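Local coordinates for argininosuccinate lyase (Chelativorans sp., PDB 6RXA), which acts as an EDDS lyase, a C-N lyase of the aspartase/fumarase superfamily that breaks carbon-nitrogen bonds to release fumarate, and is present here as an engineered variant, at the interface of chains A and B and the interface of chains A and C. Coordinates in Å, arbitrary orientation; residue numbers count along the deposited sequence, not the author numbering. Chains: chain A/B/C, Argininosuccinate lyase.

Contact 1: the interface of chains A and B. Residues chain A 247, 249-250, 253-254, 299-300, 303; chain B 236, 310, 313-314.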
# COMPACT_ATOMS: atom_id res chain seq x y z
N VAL A 247 8.43 -1.24 -9.37
CA VAL A 247 9.51 -0.24 -9.45
C VAL A 247 9.88 0.07 -10.89
O VAL A 247 10.05 1.24 -11.27
CB VAL A 247 10.72 -0.59 -8.55
CG1 VAL A 247 11.58 -1.67 -9.18
CG2 VAL A 247 11.54 0.68 -8.28
N LEU A 249 7.85 -0.16 -13.44
CA LEU A 249 6.76 0.64 -13.99
C LEU A 249 6.78 2.06 -13.46
O LEU A 249 6.32 2.97 -14.15
CB LEU A 249 5.41 -0.04 -13.78
CG LEU A 249 5.11 -1.20 -14.75
CD1 LEU A 249 3.91 -2.01 -14.30
CD2 LEU A 249 4.87 -0.65 -16.15
N SER A 250 7.28 2.27 -12.24
CA SER A 250 7.35 3.64 -11.74
C SER A 250 8.30 4.48 -12.59
O SER A 250 8.03 5.67 -12.83
CB SER A 250 7.72 3.71 -10.25
OG SER A 250 9.12 3.58 -10.05
N SER A 253 6.29 5.25 -15.70
CA SER A 253 5.40 6.36 -15.42
C SER A 253 6.13 7.70 -15.47
O SER A 253 5.61 8.69 -16.00
CB SER A 253 4.74 6.16 -14.05
OG SER A 253 4.01 7.32 -13.70
N ARG A 254 7.34 7.75 -14.91
CA ARG A 254 8.09 9.00 -14.89
C ARG A 254 8.46 9.47 -16.29
O ARG A 254 8.37 10.66 -16.60
CB ARG A 254 9.33 8.83 -14.01
CG ARG A 254 8.96 8.71 -12.54
CD ARG A 254 10.11 8.25 -11.65
NE ARG A 254 11.05 9.33 -11.42
CZ ARG A 254 12.24 9.15 -10.86
NH1 ARG A 254 12.63 7.91 -10.52
NH2 ARG A 254 13.02 10.22 -10.64
N ALA A 299 1.11 1.50 -14.29
CA ALA A 299 2.11 1.68 -13.24
C ALA A 299 1.45 1.81 -11.88
O ALA A 299 1.88 1.17 -10.91
CB ALA A 299 2.97 2.91 -13.54
N PHE A 300 0.44 2.68 -11.76
CA PHE A 300 -0.21 2.87 -10.47
C PHE A 300 -0.88 1.57 -10.02
O PHE A 300 -0.81 1.20 -8.85
CB PHE A 300 -1.28 3.95 -10.59
CG PHE A 300 -0.81 5.24 -11.21
CD1 PHE A 300 0.50 5.67 -11.12
CD2 PHE A 300 -1.72 6.02 -11.89
CE1 PHE A 300 0.88 6.87 -11.70
CE2 PHE A 300 -1.36 7.21 -12.46
CZ PHE A 300 -0.06 7.64 -12.37
N MET A 303 0.94 -1.21 -8.01
CA MET A 303 1.12 -1.15 -6.56
C MET A 303 0.21 -2.13 -5.84
O MET A 303 0.51 -2.57 -4.72
CB MET A 303 0.73 0.25 -6.08
CG MET A 303 1.47 1.37 -6.72
SD MET A 303 3.01 1.70 -5.87
CE MET A 303 2.52 2.20 -4.19
N ASP B 236 15.53 4.28 -7.37
CA ASP B 236 14.96 2.93 -7.31
C ASP B 236 15.61 2.12 -6.20
O ASP B 236 14.97 1.20 -5.67
CB ASP B 236 15.15 2.21 -8.65
CG ASP B 236 14.24 2.72 -9.75
OD1 ASP B 236 13.48 3.69 -9.54
OD2 ASP B 236 14.28 2.08 -10.83
N LEU B 310 7.24 4.34 -3.41
CA LEU B 310 6.76 4.01 -4.75
C LEU B 310 5.69 4.97 -5.23
O LEU B 310 5.66 5.34 -6.41
CB LEU B 310 6.25 2.58 -4.82
CG LEU B 310 7.33 1.50 -4.90
CD1 LEU B 310 6.71 0.13 -4.62
CD2 LEU B 310 8.07 1.50 -6.22
N LEU B 313 7.44 8.04 -6.54
CA LEU B 313 8.11 7.87 -7.83
C LEU B 313 7.09 7.80 -8.96
O LEU B 313 7.35 8.29 -10.05
CB LEU B 313 8.99 6.63 -7.80
CG LEU B 313 10.17 6.69 -6.81
CD1 LEU B 313 11.01 5.43 -6.91
CD2 LEU B 313 10.99 7.94 -7.05
N ASN B 314 5.93 7.21 -8.70
CA ASN B 314 4.86 7.19 -9.68
C ASN B 314 4.23 8.56 -9.91
O ASN B 314 3.42 8.70 -10.83
CB ASN B 314 3.78 6.22 -9.20
CG ASN B 314 4.07 4.81 -9.60
OD1 ASN B 314 4.39 4.54 -10.75
ND2 ASN B 314 3.94 3.88 -8.65
O HOH W 1 4.27 1.04 -9.41
O HOH W 2 12.38 2.12 -12.60
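The backbone oxygen O of A:Val247 takes a hydroxyl of its own chain and a water that B:Asp236 also binds, where helices of two subunits pack in the central helical bundle of this aspartase/fumarase superfamily tetramer. Within chain A the hydroxyl OG of A:Ser250 donates to O of A:Val247 at 2.8 Å; OG stands between the backbone N and the carbonyl carbon (chi1 81°), turned back along helix 236-262. The water lies 2.6 Å from the carboxylate oxygen OD2 of B:Asp236, whose CG also meets methyl CG2 of A:Val247 at 3.7 Å. B:Asn314, at the end of helix 303-314, wedges its amide among A:Ser250, A:Ala299, A:Phe300 and A:Met303. ND2 of B:Asn314 reaches a second water at 3.0 Å in a nearly straight bond (174°), and that water also binds O of A:Ala299. The CG of this amide sits in plane at the edge of the A:Phe300 ring, the amide and ring standing almost perpendicular. A:Met303 and B:Leu310 run antiparallel alongside each other, SD of A:Met303 touching CB of B:Leu310 at 3.5 Å. Farther along, methyl CD2 of B:Leu313 lies over the rim of one face of the A:Arg254 guanidinium, 3.8 Å from NH1.

Contact 2: the interface of chains A and C. Residues chain A 264-266, 285-286, 288; chain C 157, 160-163.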
# COMPACT_ATOMS: atom_id res chain seq x y z
N THR A 264 2.77 19.16 -23.80
CA THR A 264 1.70 20.10 -23.50
C THR A 264 1.62 21.16 -24.58
O THR A 264 2.59 21.42 -25.31
CB THR A 264 1.90 20.79 -22.15
OG1 THR A 264 3.18 21.45 -22.10
CG2 THR A 264 1.73 19.81 -21.00
N ASP A 265 0.46 21.82 -24.65
CA ASP A 265 0.30 22.95 -25.55
C ASP A 265 1.26 24.09 -25.21
O ASP A 265 1.62 24.89 -26.09
CB ASP A 265 -1.14 23.46 -25.47
CG ASP A 265 -2.15 22.42 -25.93
OD1 ASP A 265 -1.85 21.71 -26.91
OD2 ASP A 265 -3.24 22.33 -25.35
N GLU A 266 1.68 24.18 -23.96
CA GLU A 266 2.53 25.27 -23.48
C GLU A 266 4.01 24.99 -23.65
O GLU A 266 4.76 25.90 -24.06
CB GLU A 266 2.20 25.51 -22.01
CG GLU A 266 0.79 26.04 -21.76
CD GLU A 266 -0.30 24.98 -21.77
OE1 GLU A 266 0.02 23.77 -21.77
OE2 GLU A 266 -1.48 25.38 -21.77
N GLN A 285 -10.18 20.22 -30.94
CA GLN A 285 -8.77 20.57 -30.93
C GLN A 285 -7.89 19.52 -30.25
O GLN A 285 -6.67 19.60 -30.39
CB GLN A 285 -8.54 21.94 -30.27
CG GLN A 285 -8.43 21.96 -28.75
CD GLN A 285 -9.75 21.93 -28.03
OE1 GLN A 285 -10.82 21.85 -28.63
NE2 GLN A 285 -9.69 21.96 -26.69
N LYS A 286 -8.46 18.56 -29.53
CA LYS A 286 -7.63 17.73 -28.66
C LYS A 286 -6.76 16.75 -29.45
O LYS A 286 -7.24 16.01 -30.31
CB LYS A 286 -8.46 16.95 -27.65
CG LYS A 286 -8.99 17.75 -26.48
CD LYS A 286 -7.87 18.42 -25.71
CE LYS A 286 -8.18 18.51 -24.22
NZ LYS A 286 -8.07 17.19 -23.58
N ASN A 288 -4.81 14.01 -27.64
CA ASN A 288 -4.71 13.60 -26.24
C ASN A 288 -3.66 12.51 -26.06
O ASN A 288 -3.59 11.57 -26.85
CB ASN A 288 -6.04 13.06 -25.75
CG ASN A 288 -7.03 14.15 -25.43
OD1 ASN A 288 -6.65 15.24 -25.01
ND2 ASN A 288 -8.30 13.84 -25.60
N TYR C 157 -7.78 22.37 -18.10
CA TYR C 157 -7.10 21.27 -18.75
C TYR C 157 -7.84 19.96 -18.50
O TYR C 157 -8.43 19.76 -17.43
CB TYR C 157 -5.66 21.12 -18.19
CG TYR C 157 -4.81 22.33 -18.50
CD1 TYR C 157 -4.83 23.44 -17.67
CD2 TYR C 157 -4.02 22.37 -19.64
CE1 TYR C 157 -4.08 24.56 -17.97
CE2 TYR C 157 -3.28 23.48 -19.96
CZ TYR C 157 -3.31 24.58 -19.12
OH TYR C 157 -2.58 25.71 -19.42
N ARG C 160 -3.90 17.00 -19.25
CA ARG C 160 -2.78 17.94 -19.39
C ARG C 160 -2.76 18.62 -20.76
O ARG C 160 -1.71 19.04 -21.25
CB ARG C 160 -1.44 17.29 -19.05
CG ARG C 160 -1.35 16.86 -17.60
CD ARG C 160 -0.05 16.11 -17.34
NE ARG C 160 0.20 15.89 -15.93
CZ ARG C 160 1.20 15.16 -15.45
NH1 ARG C 160 1.98 14.47 -16.26
NH2 ARG C 160 1.41 15.12 -14.13
N LYS C 161 -3.94 18.76 -21.37
CA LYS C 161 -4.12 19.49 -22.62
C LYS C 161 -5.21 20.54 -22.44
O LYS C 161 -6.19 20.32 -21.74
CB LYS C 161 -4.50 18.53 -23.77
CG LYS C 161 -3.31 17.74 -24.36
CD LYS C 161 -2.27 18.68 -24.98
CE LYS C 161 -1.59 18.09 -26.22
NZ LYS C 161 -0.63 19.05 -26.86
N GLU C 162 -5.03 21.69 -23.09
CA GLU C 162 -6.01 22.76 -22.96
C GLU C 162 -7.36 22.30 -23.48
O GLU C 162 -7.46 21.77 -24.59
CB GLU C 162 -5.56 24.00 -23.74
CG GLU C 162 -4.29 24.64 -23.22
CD GLU C 162 -4.05 26.04 -23.73
OE1 GLU C 162 -4.97 26.62 -24.33
OE2 GLU C 162 -2.93 26.57 -23.52
N ALA C 163 -8.40 22.52 -22.67
CA ALA C 163 -9.74 21.99 -22.94
C ALA C 163 -10.72 23.08 -23.36
O ALA C 163 -11.10 23.14 -24.53
CB ALA C 163 -10.24 21.18 -21.75
O HOH W 3 -1.44 21.56 -22.51
O HOH W 4 -5.48 21.34 -26.47
O HOH W 5 -12.77 23.20 -27.19
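The signature loop of the aspartase/fumarase superfamily, with the pattern SSxMPxKxN, brings A:Gln285 and A:Lys286 against strand 161-167 of chain C. The amide nitrogen NE2 of A:Gln285 donates to two successive backbone oxygens, O of C:Ala163 at 2.8 Å and O of C:Glu162 at 3.1 Å, the latter lying close to the amide plane. Beside it the aliphatic part of A:Lys286 runs past C:Lys161 in the opposite direction, CE of A:Lys286 meeting CB of C:Lys161 at 3.7 Å. The bent A:Lys286 chain curls its ammonium NZ back onto OD1 of A:Asn288, so two residues that bind fumarate and succinate are tied together next to the neighbouring subunit. From the loop after helix 236-262, A:Asp265 uses both carboxylate oxygens. OD1 of A:Asp265 forms a salt bridge with NZ of C:Lys161 at 2.9 Å, met from above the carboxylate plane, and the two side chains cross at about a right angle. OD2 of A:Asp265 accepts the backbone N of C:Glu162 at 3.0 Å. A:Glu266, bent at chi2 (80°), meets C:Tyr157 tip to tip: the phenol OH of C:Tyr157 donates to OE2 of A:Glu266 at 2.6 Å, from above the carboxylate plane. A carboxylate of chain C meets the same oxygen, which suggests a shared proton: OE2 of C:Glu162 lies 2.6 Å from OE2 of A:Glu266, with the two carboxylate planes 30° apart.

Contact 3: the interface of chains A and B. Residues chain A 157, 171, 175, 251, 254, 257-258; chain B 316-319.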
# COMPACT_ATOMS: atom_id res chain seq x y z
N TYR A 157 15.16 19.48 -16.72
CA TYR A 157 14.38 20.07 -15.64
C TYR A 157 14.78 19.47 -14.30
O TYR A 157 15.13 18.29 -14.22
CB TYR A 157 12.87 19.81 -15.85
CG TYR A 157 12.34 20.47 -17.10
CD1 TYR A 157 12.45 19.84 -18.34
CD2 TYR A 157 11.79 21.74 -17.05
CE1 TYR A 157 12.01 20.47 -19.49
CE2 TYR A 157 11.35 22.38 -18.19
CZ TYR A 157 11.47 21.73 -19.41
OH TYR A 157 11.04 22.36 -20.56
N TYR A 171 19.37 12.71 -22.15
CA TYR A 171 18.20 12.36 -21.35
C TYR A 171 17.84 10.88 -21.52
O TYR A 171 17.62 10.16 -20.53
CB TYR A 171 17.01 13.26 -21.72
CG TYR A 171 15.78 12.89 -20.91
CD1 TYR A 171 14.92 11.89 -21.34
CD2 TYR A 171 15.51 13.51 -19.70
CE1 TYR A 171 13.84 11.52 -20.59
CE2 TYR A 171 14.41 13.14 -18.94
CZ TYR A 171 13.58 12.14 -19.39
OH TYR A 171 12.48 11.74 -18.66
N ILE A 175 17.40 7.00 -18.97
CA ILE A 175 16.42 5.91 -19.01
C ILE A 175 17.12 4.59 -19.28
O ILE A 175 16.82 3.58 -18.64
CB ILE A 175 15.32 6.23 -20.04
CG1 ILE A 175 14.68 7.60 -19.77
CG2 ILE A 175 14.29 5.12 -20.06
CD1 ILE A 175 14.03 7.75 -18.42
N GLY A 251 9.37 3.88 -13.11
CA GLY A 251 10.25 4.62 -13.99
C GLY A 251 9.62 4.87 -15.34
O GLY A 251 9.88 5.90 -15.97
N ARG A 254 7.34 7.75 -14.91
CA ARG A 254 8.09 9.00 -14.89
C ARG A 254 8.46 9.47 -16.29
O ARG A 254 8.37 10.66 -16.60
CB ARG A 254 9.33 8.83 -14.01
CG ARG A 254 8.96 8.71 -12.54
CD ARG A 254 10.11 8.25 -11.65
NE ARG A 254 11.05 9.33 -11.42
CZ ARG A 254 12.24 9.15 -10.86
NH1 ARG A 254 12.63 7.91 -10.52
NH2 ARG A 254 13.02 10.22 -10.64
N SER A 257 5.23 10.69 -17.91
CA SER A 257 4.90 12.02 -17.40
C SER A 257 5.81 13.08 -18.02
O SER A 257 5.35 14.17 -18.39
CB SER A 257 4.99 12.01 -15.88
OG SER A 257 4.42 13.16 -15.30
N GLU A 258 7.11 12.78 -18.13
CA GLU A 258 8.05 13.72 -18.74
C GLU A 258 7.61 14.09 -20.15
O GLU A 258 7.57 15.27 -20.51
CB GLU A 258 9.44 13.10 -18.79
CG GLU A 258 10.54 14.11 -19.09
CD GLU A 258 11.23 14.61 -17.84
OE1 GLU A 258 11.70 13.75 -17.05
OE2 GLU A 258 11.31 15.86 -17.65
N ILE B 316 5.88 11.69 -10.29
CA ILE B 316 6.78 12.73 -10.81
C ILE B 316 7.29 12.38 -12.20
O ILE B 316 6.84 11.42 -12.83
CB ILE B 316 7.93 12.98 -9.82
CG1 ILE B 316 8.77 11.72 -9.60
CG2 ILE B 316 7.36 13.48 -8.48
CD1 ILE B 316 10.11 11.94 -8.93
N GLU B 317 8.22 13.18 -12.71
CA GLU B 317 8.95 12.93 -13.95
C GLU B 317 10.30 12.28 -13.62
O GLU B 317 10.60 11.99 -12.45
CB GLU B 317 9.11 14.22 -14.75
CG GLU B 317 7.79 14.81 -15.25
CD GLU B 317 6.93 15.39 -14.14
OE1 GLU B 317 7.46 16.22 -13.36
OE2 GLU B 317 5.73 15.04 -14.09
N TYR B 318 11.12 12.02 -14.64
CA TYR B 318 12.42 11.39 -14.42
C TYR B 318 13.44 12.50 -14.16
O TYR B 318 14.38 12.73 -14.93
CB TYR B 318 12.84 10.44 -15.55
CG TYR B 318 13.65 9.32 -14.93
CD1 TYR B 318 13.02 8.21 -14.40
CD2 TYR B 318 15.02 9.41 -14.80
CE1 TYR B 318 13.75 7.22 -13.76
CE2 TYR B 318 15.75 8.42 -14.16
CZ TYR B 318 15.11 7.32 -13.64
OH TYR B 318 15.84 6.33 -13.00
N GLN B 319 13.21 13.18 -13.04
CA GLN B 319 13.93 14.38 -12.65
C GLN B 319 14.32 14.32 -11.18
O GLN B 319 13.74 13.58 -10.39
CB GLN B 319 12.99 15.60 -12.73
CG GLN B 319 12.55 15.99 -14.11
CD GLN B 319 11.51 17.10 -14.10
OE1 GLN B 319 11.34 17.82 -13.11
NE2 GLN B 319 10.79 17.23 -15.22
O HOH W 6 3.28 13.38 -12.78
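The ring of B:Tyr318 is sandwiched between A:Arg254 and A:Ile175, where the loop following helix 303-314 crosses helices 236-262 and 168-193 in the helical core of this aspartase/fumarase superfamily enzyme. The A:Arg254 guanidinium stacks over one face as a cation-pi contact, CZ lying 4.1 Å from the B:Tyr318 ring centroid and the two planes 27° apart. Against the opposite face, toward its rim, methyl CD1 of A:Ile175 meets CG of B:Tyr318 at 3.8 Å. The bend of A:Arg254 at chi3 (76°) directs its NE to O of B:Glu317 at 2.9 Å; this acceptor lies in the guanidinium plane, though the donor approaches from above the carbonyl plane. A:Glu258 crosses B:Gln319 obliquely and takes its amide NE2 on OE2 at 2.8 Å, nearly straight, from above the carboxylate plane. OE1 of A:Glu258 receives the phenol OH of A:Tyr171 at 2.7 Å, a bond within chain A that should help fix the rotation of the carboxylate. The B:Gln319 amide lies alongside A:Tyr157, pointing the same way, its NE2 3.4 Å from CB of A:Tyr157. The carboxylate of B:Glu317 stands almost perpendicular to that of A:Glu258, and its OE2 accepts OG of A:Ser257 at 2.6 Å through the anti lone pair.

Contacts 1 and 3 are neighbouring patches of the A-B interface, their C-alpha centres about 11 Å apart. Both use helix 236-262 of chain A and share A:Arg254, which meets the end of helix 303-314 of chain B in contact 1 and the loop beyond it in contact 3. Contact 2 joins chains A and C, its C-alpha centre about 24 Å from that of contact 1 and 19 Å from that of contact 3; it uses the segment after that helix together with the signature loop. A:Tyr157 lies in contact 3 and its copy C:Tyr157 in contact 2. Helix 236-262 and the segment after it touch both neighbours.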